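PDB 4MDU: annexin B22 from Schistosoma mansoni, which binds acidic phospholipid membranes in a calcium-dependent manner, aggregates liposomes when calcium is present and may help to keep the parasite's tegument intact. Local coordinates for residues B[30-35]-B[65-70]; B[116-121]-B[152-157]. All blocks are in the same frame, centred on the assembly; numbering follows the deposited sequence.

In the fold
Both contacts belong to the all-helical annexin fold, and each lies about 17 Å from the centre of the chain, measured centre to centre. Contact 1 lays the loop before helix 38-48 on the start of helix 68-82, which lies in the predicted first repeat, away from the calcium sites. Contact 2 joins helices 109-122 and 140-156 within the predicted second repeat and includes Met121, which with Gly123, Gly125 and Glu173 forms a calcium site that is empty in this apo structure. The two contacts follow one another along the chain without touching: their centres are 27 Å apart and their nearest atoms about 13 Å.

Contact 1 of 2, residues B[30-35]-B[65-70]; sequences IKPTTG and RRTNYE
Glu70 receives the backbone N-H of Thr33 while serving in the capping box that starts helix 68-82; glutamate suits both because OE1 can serve the cap while OE2 faces the loop. In this box Glu70 N donates almost straight (176°) to Thr67 OG1, and Thr67 N returns a bond to Glu70 OE1 from above the carboxylate plane. Threonine suits the N-cap because its hydroxyl, at chi1 69°, takes up an otherwise spare N-H, while its methyl remains for packing. That methyl, CG2, lies 3.7 Å from Pro32 N and meets Ile30. The tight part centres on buried Ile30, whose branching lets it pack on two surfaces: CG2 rests 3.5 Å from Arg66 C, and CG1 sits over one face of the Arg65 guanidinium, 3.2 Å from NH1. Arg65 folds back at chi2 and chi3 and is held by bonds to Thr29 O and Val357 O. The other side is looser. Lys31 starts away from the helix, Pro32 is exposed, and Thr33 is poorly ordered; Arg66 passes near it on the way to a salt bridge with Asp41. Even there one short bond is modelled, Thr33 N to the syn lone pair of Glu70 OE2 at 2.7 Å.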
loop_
_atom_site.group_PDB
_atom_site.type_symbol
_atom_site.label_atom_id
_atom_site.label_comp_id
_atom_site.label_asym_id
_atom_site.label_seq_id
_atom_site.Cartn_x
_atom_site.Cartn_y
_atom_site.Cartn_z
ATOM N N ILE B 30 23.918 -18.003 -6.771
ATOM C CA ILE B 30 23.908 -19.327 -7.401
ATOM C C ILE B 30 24.186 -19.257 -8.901
ATOM O O ILE B 30 23.454 -18.613 -9.653
ATOM C CB ILE B 30 22.604 -20.137 -7.138
ATOM C CG1 ILE B 30 22.396 -20.375 -5.628
ATOM C CG2 ILE B 30 22.659 -21.494 -7.899
ATOM C CD1 ILE B 30 20.928 -20.847 -5.236
ATOM N N LYS B 31 25.257 -19.926 -9.318
ATOM C CA LYS B 31 25.681 -19.947 -10.710
ATOM C C LYS B 31 25.593 -21.383 -11.195
ATOM O O LYS B 31 25.800 -22.308 -10.410
ATOM C CB LYS B 31 27.142 -19.487 -10.826
ATOM C CG LYS B 31 27.377 -17.993 -10.623
ATOM C CD LYS B 31 28.837 -17.712 -10.241
ATOM C CE LYS B 31 29.641 -17.133 -11.393
ATOM N NZ LYS B 31 29.306 -15.701 -11.660
ATOM N N PRO B 32 25.319 -21.576 -12.496
ATOM C CA PRO B 32 25.360 -22.925 -13.064
ATOM C C PRO B 32 26.665 -23.616 -12.702
ATOM O O PRO B 32 27.744 -23.027 -12.815
ATOM C CB PRO B 32 25.280 -22.680 -14.578
ATOM C CG PRO B 32 25.592 -21.216 -14.759
ATOM C CD PRO B 32 25.069 -20.555 -13.522
ATOM N N THR B 33 26.546 -24.859 -12.250
ATOM C CA THR B 33 27.677 -25.663 -11.816
ATOM C C THR B 33 28.304 -26.347 -13.025
ATOM O O THR B 33 27.679 -27.190 -13.664
ATOM C CB THR B 33 27.217 -26.733 -10.797
ATOM O OG1 THR B 33 26.220 -26.179 -9.922
ATOM C CG2 THR B 33 28.394 -27.246 -9.973
ATOM N N THR B 34 29.536 -25.977 -13.348
ATOM C CA THR B 34 30.180 -26.493 -14.557
ATOM C C THR B 34 30.381 -28.025 -14.510
ATOM O O THR B 34 30.383 -28.694 -15.544
ATOM C CB THR B 34 31.463 -25.664 -14.921
ATOM O OG1 THR B 34 32.550 -26.526 -15.293
ATOM C CG2 THR B 34 31.867 -24.776 -13.745
ATOM N N GLY B 35 30.496 -28.584 -13.310
ATOM C CA GLY B 35 30.520 -30.030 -13.168
ATOM C C GLY B 35 29.162 -30.684 -12.919
ATOM O O GLY B 35 29.093 -31.799 -12.388
ATOM N N ARG B 65 21.482 -25.071 -3.696
ATOM C CA ARG B 65 22.730 -24.676 -4.360
ATOM C C ARG B 65 22.736 -24.921 -5.881
ATOM O O ARG B 65 23.796 -24.990 -6.492
ATOM C CB ARG B 65 23.930 -25.371 -3.719
ATOM C CG ARG B 65 24.194 -24.976 -2.246
ATOM C CD ARG B 65 24.268 -23.450 -2.063
ATOM N NE ARG B 65 25.203 -22.830 -2.993
ATOM C CZ ARG B 65 25.133 -21.565 -3.397
ATOM N NH1 ARG B 65 24.176 -20.762 -2.938
ATOM N NH2 ARG B 65 26.026 -21.096 -4.266
ATOM N N ARG B 66 21.559 -25.042 -6.485
ATOM C CA ARG B 66 21.442 -25.231 -7.940
ATOM C C ARG B 66 20.496 -24.193 -8.543
ATOM O O ARG B 66 19.587 -23.722 -7.870
ATOM C CB ARG B 66 20.911 -26.636 -8.260
ATOM C CG ARG B 66 21.716 -27.800 -7.650
ATOM C CD ARG B 66 23.027 -28.093 -8.412
ATOM N NE ARG B 66 23.668 -29.299 -7.882
ATOM C CZ ARG B 66 24.544 -29.299 -6.876
ATOM N NH1 ARG B 66 24.908 -28.145 -6.319
ATOM N NH2 ARG B 66 25.061 -30.444 -6.428
ATOM N N THR B 67 20.692 -23.843 -9.815
ATOM C CA THR B 67 19.772 -22.926 -10.464
ATOM C C THR B 67 18.479 -23.671 -10.748
ATOM O O THR B 67 18.427 -24.908 -10.668
ATOM C CB THR B 67 20.304 -22.460 -11.808
ATOM O OG1 THR B 67 20.288 -23.570 -12.711
ATOM C CG2 THR B 67 21.720 -21.941 -11.682
ATOM N N ASN B 68 17.438 -22.916 -11.073
ATOM C CA ASN B 68 16.161 -23.493 -11.475
ATOM C C ASN B 68 16.318 -24.529 -12.604
ATOM O O ASN B 68 15.794 -25.635 -12.519
ATOM C CB ASN B 68 15.191 -22.390 -11.896
ATOM C CG ASN B 68 13.887 -22.943 -12.444
ATOM O OD1 ASN B 68 13.042 -23.413 -11.689
ATOM N ND2 ASN B 68 13.712 -22.871 -13.763
ATOM N N TYR B 69 17.054 -24.173 -13.651
ATOM C CA TYR B 69 17.332 -25.125 -14.715
ATOM C C TYR B 69 17.932 -26.443 -14.191
ATOM O O TYR B 69 17.457 -27.536 -14.520
ATOM C CB TYR B 69 18.217 -24.518 -15.809
ATOM C CG TYR B 69 18.417 -25.487 -16.960
ATOM C CD1 TYR B 69 17.507 -25.549 -18.012
ATOM C CD2 TYR B 69 19.486 -26.369 -16.968
ATOM C CE1 TYR B 69 17.672 -26.446 -19.046
ATOM C CE2 TYR B 69 19.656 -27.277 -17.995
ATOM C CZ TYR B 69 18.752 -27.308 -19.031
ATOM O OH TYR B 69 18.936 -28.208 -20.055
ATOM N N GLU B 70 18.966 -26.354 -13.363
ATOM C CA GLU B 70 19.533 -27.575 -12.806
ATOM C C GLU B 70 18.529 -28.350 -11.937
ATOM O O GLU B 70 18.456 -29.581 -12.007
ATOM C CB GLU B 70 20.813 -27.270 -12.044
ATOM C CG GLU B 70 21.905 -26.700 -12.933
ATOM C CD GLU B 70 23.026 -26.039 -12.146
ATOM O OE1 GLU B 70 22.805 -25.649 -10.979
ATOM O OE2 GLU B 70 24.131 -25.905 -12.702
#

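Contact 2 of 2, residues B[116-121]-B[152-157]; sequences SLYYAM and QVLKDK
The backbone N-H of Lys157, a residue whose side chain meets both Tyr118 and Tyr119, is shared by two carbonyl oxygens: Val153 O accepts it at 2.9 Å and Leu154 O at 3.5 Å, both weakly. Such sharing suits a helix that is coming undone, and Lys157 is indeed the first residue beyond helix 140-156 to leave helical backbone angles. Across from it, no hydrogen bond joins the two segments, and the contact rests on Tyr118. Its chi1 of 175° sets CG anti to the backbone N, and the ring beyond it lies against the last turn of helix 140-156. Val153 CG1 lies over one face of its ring, 3.9 Å from CG, where a branched aliphatic residue can lie close to the ring. Farther along the ring, Leu154 CD2 approaches obliquely, 3.8 Å from CE2. The phenol oxygen of Tyr118 ends 3.9 Å from Lys157 CB, so that the lysine contributes methylenes here rather than charge. Lys157 turns at chi2 (-75°), which places CD; its side chain crosses that of Tyr119 at about a right angle, and CE comes 3.1 Å from Tyr119 OH, a tight contact. The tyrosines also brace each other: Tyr118 CD1 lies 3.9 Å above the plane of the Tyr119 ring, over its centre, so an edge of one ring faces the other. Around the contact, Val153 also packs on Tyr111 and Ala114 and Tyr118 on Tyr150, while Tyr111 OH bonds Asp156 OD2. Buried aliphatic groups thus give way to amphipathic tyrosine and lysine toward the more exposed side, an interhelical packing within the helical bundle of an annexin repeat, whose helix 109-122 leads through Met121 into a calcium-binding loop, empty here.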
loop_
_atom_site.group_PDB
_atom_site.type_symbol
_atom_site.label_atom_id
_atom_site.label_comp_id
_atom_site.label_asym_id
_atom_site.label_seq_id
_atom_site.Cartn_x
_atom_site.Cartn_y
_atom_site.Cartn_z
ATOM N N SER B 116 1.799 -18.110 -6.974
ATOM C CA SER B 116 1.716 -16.909 -6.139
ATOM C C SER B 116 0.802 -15.842 -6.745
ATOM O O SER B 116 0.113 -15.136 -6.013
ATOM C CB SER B 116 3.101 -16.301 -5.875
ATOM O OG SER B 116 3.910 -17.183 -5.119
ATOM N N LEU B 117 0.809 -15.696 -8.069
ATOM C CA LEU B 117 -0.070 -14.708 -8.706
ATOM C C LEU B 117 -1.504 -15.137 -8.484
ATOM O O LEU B 117 -2.368 -14.340 -8.118
ATOM C CB LEU B 117 0.222 -14.570 -10.216
ATOM C CG LEU B 117 1.541 -13.873 -10.563
ATOM C CD1 LEU B 117 1.846 -14.017 -12.058
ATOM C CD2 LEU B 117 1.498 -12.399 -10.139
ATOM N N TYR B 118 -1.756 -16.420 -8.711
ATOM C CA TYR B 118 -3.070 -16.997 -8.479
ATOM C C TYR B 118 -3.577 -16.676 -7.072
ATOM O O TYR B 118 -4.692 -16.192 -6.897
ATOM C CB TYR B 118 -2.998 -18.506 -8.671
ATOM C CG TYR B 118 -4.289 -19.210 -8.325
ATOM C CD1 TYR B 118 -4.461 -19.821 -7.102
ATOM C CD2 TYR B 118 -5.338 -19.242 -9.224
ATOM C CE1 TYR B 118 -5.636 -20.457 -6.788
ATOM C CE2 TYR B 118 -6.514 -19.875 -8.921
ATOM C CZ TYR B 118 -6.659 -20.482 -7.704
ATOM O OH TYR B 118 -7.843 -21.109 -7.404
ATOM N N TYR B 119 -2.756 -16.930 -6.057
ATOM C CA TYR B 119 -3.187 -16.649 -4.689
ATOM C C TYR B 119 -3.359 -15.148 -4.416
ATOM O O TYR B 119 -4.244 -14.734 -3.669
ATOM C CB TYR B 119 -2.262 -17.333 -3.665
ATOM C CG TYR B 119 -2.461 -18.840 -3.638
ATOM C CD1 TYR B 119 -3.692 -19.380 -3.269
ATOM C CD2 TYR B 119 -1.437 -19.723 -3.995
ATOM C CE1 TYR B 119 -3.905 -20.747 -3.244
ATOM C CE2 TYR B 119 -1.646 -21.116 -3.977
ATOM C CZ TYR B 119 -2.894 -21.610 -3.597
ATOM O OH TYR B 119 -3.160 -22.964 -3.558
ATOM N N ALA B 120 -2.531 -14.331 -5.049
ATOM C CA ALA B 120 -2.619 -12.889 -4.852
ATOM C C ALA B 120 -3.951 -12.336 -5.359
ATOM O O ALA B 120 -4.401 -11.262 -4.931
ATOM C CB ALA B 120 -1.453 -12.185 -5.537
ATOM N N MET B 121 -4.587 -13.067 -6.268
ATOM C CA MET B 121 -5.842 -12.597 -6.849
ATOM C C MET B 121 -7.072 -13.384 -6.388
ATOM O O MET B 121 -8.137 -12.813 -6.197
ATOM C CB MET B 121 -5.739 -12.561 -8.377
ATOM C CG MET B 121 -4.685 -11.572 -8.885
ATOM S SD MET B 121 -4.551 -11.529 -10.677
ATOM C CE MET B 121 -3.933 -13.171 -11.037
ATOM N N GLN B 152 -2.038 -23.422 -16.511
ATOM C CA GLN B 152 -1.824 -24.750 -15.952
ATOM C C GLN B 152 -2.137 -24.816 -14.451
ATOM O O GLN B 152 -2.461 -25.884 -13.923
ATOM C CB GLN B 152 -0.394 -25.224 -16.223
ATOM C CG GLN B 152 -0.139 -26.669 -15.800
ATOM C CD GLN B 152 -1.134 -27.639 -16.422
ATOM O OE1 GLN B 152 -1.691 -27.381 -17.492
ATOM N NE2 GLN B 152 -1.376 -28.747 -15.744
ATOM N N VAL B 153 -2.028 -23.687 -13.757
ATOM C CA VAL B 153 -2.403 -23.651 -12.351
ATOM C C VAL B 153 -3.926 -23.725 -12.250
ATOM O O VAL B 153 -4.468 -24.392 -11.369
ATOM C CB VAL B 153 -1.899 -22.377 -11.645
ATOM C CG1 VAL B 153 -2.644 -22.167 -10.330
ATOM C CG2 VAL B 153 -0.385 -22.443 -11.413
ATOM N N LEU B 154 -4.615 -23.044 -13.165
ATOM C CA LEU B 154 -6.072 -23.057 -13.170
ATOM C C LEU B 154 -6.616 -24.464 -13.403
ATOM O O LEU B 154 -7.650 -24.835 -12.850
ATOM C CB LEU B 154 -6.629 -22.088 -14.209
ATOM C CG LEU B 154 -6.374 -20.606 -13.921
ATOM C CD1 LEU B 154 -6.851 -19.750 -15.076
ATOM C CD2 LEU B 154 -7.035 -20.178 -12.632
ATOM N N LYS B 155 -5.925 -25.254 -14.212
ATOM C CA LYS B 155 -6.382 -26.617 -14.443
ATOM C C LYS B 155 -6.152 -27.397 -13.169
ATOM O O LYS B 155 -7.036 -28.098 -12.685
ATOM C CB LYS B 155 -5.625 -27.275 -15.599
ATOM C CG LYS B 155 -5.680 -26.505 -16.911
ATOM N N ASP B 156 -4.953 -27.256 -12.622
ATOM C CA ASP B 156 -4.573 -27.949 -11.397
ATOM C C ASP B 156 -5.482 -27.633 -10.204
ATOM O O ASP B 156 -5.621 -28.448 -9.289
ATOM C CB ASP B 156 -3.120 -27.622 -11.043
ATOM C CG ASP B 156 -2.130 -28.277 -11.984
ATOM O OD1 ASP B 156 -2.576 -28.872 -12.985
ATOM O OD2 ASP B 156 -0.908 -28.191 -11.726
ATOM N N LYS B 157 -6.088 -26.450 -10.206
ATOM C CA LYS B 157 -6.894 -26.009 -9.071
ATOM C C LYS B 157 -8.390 -26.140 -9.322
ATOM O O LYS B 157 -9.191 -25.532 -8.613
ATOM C CB LYS B 157 -6.554 -24.562 -8.703
ATOM C CG LYS B 157 -5.189 -24.390 -8.067
ATOM C CD LYS B 157 -5.202 -24.878 -6.625
ATOM C CE LYS B 157 -3.821 -24.820 -5.998
ATOM N NZ LYS B 157 -2.846 -25.733 -6.662
#